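PDB 2E6X: hypothetical protein TTHA1281 from Thermus thermophilus, which is of unknown function, a small DUF3248-family protein that assembles as two copies of the chain. Local coordinates for residues A[19-24]-A[44-49]; A[27-32]-A[40-45]. All blocks are in the same frame, centred on the assembly; numbering follows the deposited sequence.

Contact 1: residues A[19-24]-A[44-49]; sequences RAEDED and RLLNLP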
# COMPACT_ATOMS: atom_id res chain seq x y z
N ARG A 19 -10.15 -7.06 1.69
CA ARG A 19 -11.02 -7.16 0.55
C ARG A 19 -12.30 -6.36 0.74
O ARG A 19 -12.80 -6.23 1.84
CB ARG A 19 -11.38 -8.63 0.25
CG ARG A 19 -11.74 -8.87 -1.22
CD ARG A 19 -12.57 -10.16 -1.40
NE ARG A 19 -13.95 -9.83 -1.10
CZ ARG A 19 -14.90 -10.69 -0.74
NH1 ARG A 19 -14.63 -12.00 -0.64
NH2 ARG A 19 -16.12 -10.21 -0.44
N ALA A 20 -12.80 -5.78 -0.36
CA ALA A 20 -14.06 -5.05 -0.30
C ALA A 20 -15.11 -6.10 0.08
O ALA A 20 -15.00 -7.26 -0.31
CB ALA A 20 -14.37 -4.50 -1.67
N GLU A 21 -16.14 -5.71 0.84
CA GLU A 21 -17.18 -6.67 1.25
C GLU A 21 -18.08 -7.22 0.17
O GLU A 21 -18.59 -8.33 0.30
CB GLU A 21 -18.10 -6.07 2.32
CG GLU A 21 -17.71 -6.49 3.71
CD GLU A 21 -18.87 -6.39 4.68
OE1 GLU A 21 -19.39 -5.26 4.85
OE2 GLU A 21 -19.26 -7.43 5.26
N ASP A 22 -18.31 -6.44 -0.88
CA ASP A 22 -19.22 -6.84 -1.94
C ASP A 22 -18.63 -7.05 -3.34
O ASP A 22 -19.37 -7.26 -4.30
CB ASP A 22 -20.38 -5.82 -1.99
CG ASP A 22 -19.89 -4.37 -2.22
OD1 ASP A 22 -18.65 -4.13 -2.26
OD2 ASP A 22 -20.76 -3.48 -2.36
N GLU A 23 -17.30 -6.96 -3.49
CA GLU A 23 -16.71 -7.21 -4.80
C GLU A 23 -15.35 -7.84 -4.60
O GLU A 23 -14.72 -7.65 -3.58
CB GLU A 23 -16.57 -5.89 -5.63
CG GLU A 23 -16.03 -4.71 -4.84
CD GLU A 23 -15.62 -3.55 -5.72
OE1 GLU A 23 -16.03 -3.52 -6.89
OE2 GLU A 23 -14.88 -2.66 -5.23
N ASP A 24 -14.91 -8.60 -5.59
CA ASP A 24 -13.64 -9.28 -5.51
C ASP A 24 -12.51 -8.28 -5.80
O ASP A 24 -11.84 -8.36 -6.81
CB ASP A 24 -13.67 -10.42 -6.53
CG ASP A 24 -12.50 -11.35 -6.38
OD1 ASP A 24 -12.19 -11.68 -5.23
OD2 ASP A 24 -11.89 -11.72 -7.39
N ARG A 44 -16.26 -1.29 6.48
CA ARG A 44 -15.30 -2.32 6.81
C ARG A 44 -14.80 -3.17 5.66
O ARG A 44 -15.55 -3.56 4.79
CB ARG A 44 -15.89 -3.28 7.86
CG ARG A 44 -16.07 -2.68 9.24
CD ARG A 44 -14.80 -2.01 9.74
NE ARG A 44 -15.02 -1.33 11.01
CZ ARG A 44 -15.85 -0.29 11.19
NH1 ARG A 44 -16.54 0.20 10.16
NH2 ARG A 44 -15.99 0.24 12.40
N LEU A 45 -13.52 -3.48 5.71
CA LEU A 45 -12.87 -4.38 4.73
C LEU A 45 -12.68 -5.75 5.37
O LEU A 45 -12.57 -5.84 6.58
CB LEU A 45 -11.49 -3.88 4.36
CG LEU A 45 -11.53 -2.50 3.71
CD1 LEU A 45 -10.12 -1.99 3.50
CD2 LEU A 45 -12.30 -2.56 2.43
N LEU A 46 -12.59 -6.79 4.55
CA LEU A 46 -12.42 -8.15 5.06
C LEU A 46 -11.00 -8.70 5.02
O LEU A 46 -10.27 -8.52 4.01
CB LEU A 46 -13.34 -9.11 4.29
CG LEU A 46 -14.86 -8.93 4.50
CD1 LEU A 46 -15.62 -9.82 3.53
CD2 LEU A 46 -15.22 -9.26 5.96
N ASN A 47 -10.62 -9.40 6.10
CA ASN A 47 -9.29 -10.03 6.13
C ASN A 47 -9.27 -11.06 5.01
O ASN A 47 -10.32 -11.56 4.60
CB ASN A 47 -9.04 -10.80 7.44
CG ASN A 47 -9.18 -9.92 8.66
OD1 ASN A 47 -8.67 -8.80 8.69
ND2 ASN A 47 -9.88 -10.43 9.68
N LEU A 48 -8.09 -11.35 4.49
CA LEU A 48 -8.04 -12.39 3.47
C LEU A 48 -6.64 -13.00 3.50
O LEU A 48 -5.68 -12.36 3.96
CB LEU A 48 -8.40 -11.84 2.07
CG LEU A 48 -7.31 -10.98 1.45
CD1 LEU A 48 -7.79 -10.45 0.10
CD2 LEU A 48 -7.01 -9.84 2.35
N PRO A 49 -6.50 -14.25 3.03
CA PRO A 49 -5.19 -14.91 3.02
C PRO A 49 -4.20 -14.13 2.19
O PRO A 49 -4.59 -13.44 1.24
CB PRO A 49 -5.48 -16.29 2.39
CG PRO A 49 -6.96 -16.53 2.65
CD PRO A 49 -7.58 -15.15 2.54
O HOH W 1 -16.10 -3.18 1.92
O HOH W 2 -18.37 -2.91 4.02
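Arg44 enters this contact through its carbonyl oxygen, which meets Glu21 largely by way of two waters. One accepts from Glu21 N and donates to Arg44 O; the other donates both to Arg44 O and to Glu21 OE1, 2.7 Å from that carboxylate oxygen. Leu45 lays CD2 against the backbone of the turn, 4.1 Å from Ala20 CA. Leu46 makes the central link. Its N donates to Arg19 O at 2.8 Å, almost straight at 174°, and its O receives Arg19 N at 2.7 Å on a carbonyl lone pair. This reciprocal pair is a single antiparallel bridge of the hydrogen-bonded type, set at the end of strand 13-19. The Leu46 side chain runs alongside that of Arg19, placing CD1 over one guanidinium face, 4.0 Å from NH2, while its CG meets Glu21 CG at 3.8 Å as the two chains cross at about a right angle. Past Asn47, Leu48 points back, and its CD1 reaches Arg19 CB at 4.0 Å; its CG occupies the crowded position between N and the carbonyl carbon (chi1 74°). Beyond it Leu48 packs on Met53 and Leu56 of helix 50-58, and its N bonds to Glu2 of the second subunit.

The Arg19 chain, bent at chi3 (82°), folds back so that NE and NH2 both donate to Ala20 O, NE at 2.9 Å. Both bonds lie close to the guanidinium plane, so they limit its rotation and keep a flat face turned to Leu46. The chemistry thus implies a join specified mainly by backbone groups, with Arg19 offering CB and a guanidinium face and Glu21 its CG across it, and water completing the polar edge.

Contact 2: residues A[27-32]-A[40-45]; sequences VVRVGL and RELPRL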
# COMPACT_ATOMS: atom_id res chain seq x y z
N VAL A 27 -8.61 -3.71 -1.39
CA VAL A 27 -8.61 -2.28 -1.16
C VAL A 27 -7.43 -1.88 -0.27
O VAL A 27 -7.12 -2.53 0.74
CB VAL A 27 -9.95 -1.82 -0.48
CG1 VAL A 27 -9.90 -0.35 -0.12
CG2 VAL A 27 -11.16 -2.11 -1.44
N VAL A 28 -6.69 -0.87 -0.70
CA VAL A 28 -5.61 -0.35 0.12
C VAL A 28 -6.00 1.06 0.50
O VAL A 28 -6.35 1.90 -0.38
CB VAL A 28 -4.29 -0.37 -0.64
CG1 VAL A 28 -3.22 0.44 0.11
CG2 VAL A 28 -3.86 -1.84 -0.79
N ARG A 29 -6.03 1.33 1.79
CA ARG A 29 -6.37 2.69 2.21
C ARG A 29 -5.12 3.31 2.79
O ARG A 29 -4.40 2.67 3.57
CB ARG A 29 -7.50 2.69 3.25
CG ARG A 29 -8.78 2.18 2.67
CD ARG A 29 -9.83 2.03 3.74
NE ARG A 29 -11.11 1.70 3.11
CZ ARG A 29 -12.17 1.26 3.77
NH1 ARG A 29 -12.08 1.10 5.10
NH2 ARG A 29 -13.28 0.95 3.11
N VAL A 30 -4.86 4.56 2.41
CA VAL A 30 -3.68 5.28 2.90
C VAL A 30 -3.97 6.75 3.25
O VAL A 30 -4.76 7.43 2.59
CB VAL A 30 -2.54 5.23 1.86
CG1 VAL A 30 -2.94 6.00 0.58
CG2 VAL A 30 -1.29 5.85 2.45
N GLY A 31 -3.33 7.23 4.31
CA GLY A 31 -3.54 8.61 4.72
C GLY A 31 -2.49 9.01 5.74
O GLY A 31 -1.68 8.17 6.15
N LEU A 32 -2.48 10.28 6.13
CA LEU A 32 -1.53 10.72 7.15
C LEU A 32 -1.94 10.15 8.48
O LEU A 32 -3.11 9.80 8.68
CB LEU A 32 -1.53 12.24 7.27
CG LEU A 32 -0.85 13.02 6.15
CD1 LEU A 32 -1.04 14.50 6.40
CD2 LEU A 32 0.64 12.66 6.10
N ARG A 40 -11.53 3.88 10.82
CA ARG A 40 -12.54 3.00 11.41
C ARG A 40 -13.96 3.39 11.08
O ARG A 40 -14.87 2.56 11.20
CB ARG A 40 -12.39 2.94 12.93
CG ARG A 40 -11.28 2.02 13.39
CD ARG A 40 -9.91 2.53 12.97
NE ARG A 40 -8.89 1.51 13.17
CZ ARG A 40 -7.59 1.74 13.12
NH1 ARG A 40 -7.14 2.96 12.88
NH2 ARG A 40 -6.74 0.74 13.32
N GLU A 41 -14.15 4.63 10.66
CA GLU A 41 -15.47 5.15 10.32
C GLU A 41 -15.89 4.64 8.93
O GLU A 41 -17.07 4.53 8.64
CB GLU A 41 -15.44 6.68 10.30
CG GLU A 41 -15.14 7.37 11.64
CD GLU A 41 -14.74 8.84 11.45
OE1 GLU A 41 -15.18 9.45 10.43
OE2 GLU A 41 -14.01 9.39 12.31
N LEU A 42 -14.91 4.34 8.09
CA LEU A 42 -15.15 3.86 6.74
C LEU A 42 -15.75 2.45 6.69
O LEU A 42 -15.59 1.66 7.65
CB LEU A 42 -13.83 3.87 5.97
CG LEU A 42 -13.23 5.24 5.72
CD1 LEU A 42 -11.83 5.04 5.17
CD2 LEU A 42 -14.12 6.04 4.76
N PRO A 43 -16.43 2.11 5.56
CA PRO A 43 -17.01 0.76 5.46
C PRO A 43 -15.92 -0.26 5.73
O PRO A 43 -14.78 -0.09 5.28
CB PRO A 43 -17.51 0.69 4.02
CG PRO A 43 -17.83 2.09 3.70
CD PRO A 43 -16.72 2.90 4.35
N ARG A 44 -16.26 -1.29 6.48
CA ARG A 44 -15.30 -2.32 6.81
C ARG A 44 -14.80 -3.17 5.66
O ARG A 44 -15.55 -3.56 4.79
CB ARG A 44 -15.89 -3.28 7.86
CG ARG A 44 -16.07 -2.68 9.24
CD ARG A 44 -14.80 -2.01 9.74
NE ARG A 44 -15.02 -1.33 11.01
CZ ARG A 44 -15.85 -0.29 11.19
NH1 ARG A 44 -16.54 0.20 10.16
NH2 ARG A 44 -15.99 0.24 12.40
N LEU A 45 -13.52 -3.48 5.71
CA LEU A 45 -12.87 -4.38 4.73
C LEU A 45 -12.68 -5.75 5.37
O LEU A 45 -12.57 -5.84 6.58
CB LEU A 45 -11.49 -3.88 4.36
CG LEU A 45 -11.53 -2.50 3.71
CD1 LEU A 45 -10.12 -1.99 3.50
CD2 LEU A 45 -12.30 -2.56 2.43
O HOH W 3 -13.16 0.84 8.27
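The hydrogen bonds converge on one acceptor. Arg29 reaches it with CG anti to the carbonyl carbon and a chain extended from CG to NE, and it grips Pro43 O end-on: NH2 donates at 2.8 Å and NH1 at 3.0 Å, with N-H...O angles of 147° and 140°. Both bonds are moderately bent, as two donors converging on one oxygen must be. The oxygen lies only 4° out of the guanidinium plane, so the carbonyl meets the guanidinium edge-on, and the paired bonds limit its rotation. A water donates to Leu42 O, 2.6 Å away, and accepts a weak bond from Arg29 NH1, linking the same group to the preceding carbonyl.

Apolar contacts clamp the guanidinium from opposite faces. Leu45 CG sits over the centre of one face, with CD2 3.7 Å from Arg29 NH2; on the other, Leu42 CB comes to 3.4 Å from Arg29 NH1, and Leu42 CD1 lies beside Arg29 CD. Both leucines approach the arginine tip to tip. Leu45 also extends the packing to the strand itself, crossing Val27 at about a right angle with CD2 3.8 Å from Val27 CB. An alanine at Arg29 would remove both bonds to Pro43 O and the flat surface between the leucines, and would probably loosen the turn against the strand.

In the fold, Val27 and Arg29 lie on strand 26-32, the central strand of the sheet, and turn their side chains toward the segment 40-45, whereas Val28 points the other way and touches Trp15 of strand 13-19. Arg29 NE forms a salt bridge with Glu65 of strand 62-66, whose negative charge would be expected to stabilise the buried guanidinium, and Val67, just past that strand, touches both Arg29 and Leu42.

Contacts 1 and 2 are successive attachments of the connection between helices 36-41 and 50-58, their centres about 11 Å apart. They share Arg44 and Leu45; one methyl of Leu45, CD2, touches the loop and the strand alike. The two first segments also meet directly, Ala20 CB lying 4.0 Å from Val27 CG2. Contact 2, its centre about 6 Å from the centre of the chain, fastens the connection through an arginine side chain; contact 1, about 12 Å out, does so through backbone bonds. Both also reach the second subunit, contact 1 through Leu48 and Asn47, contact 2 through Leu32 and Arg40 at its segment ends; no active site or ligand is known here.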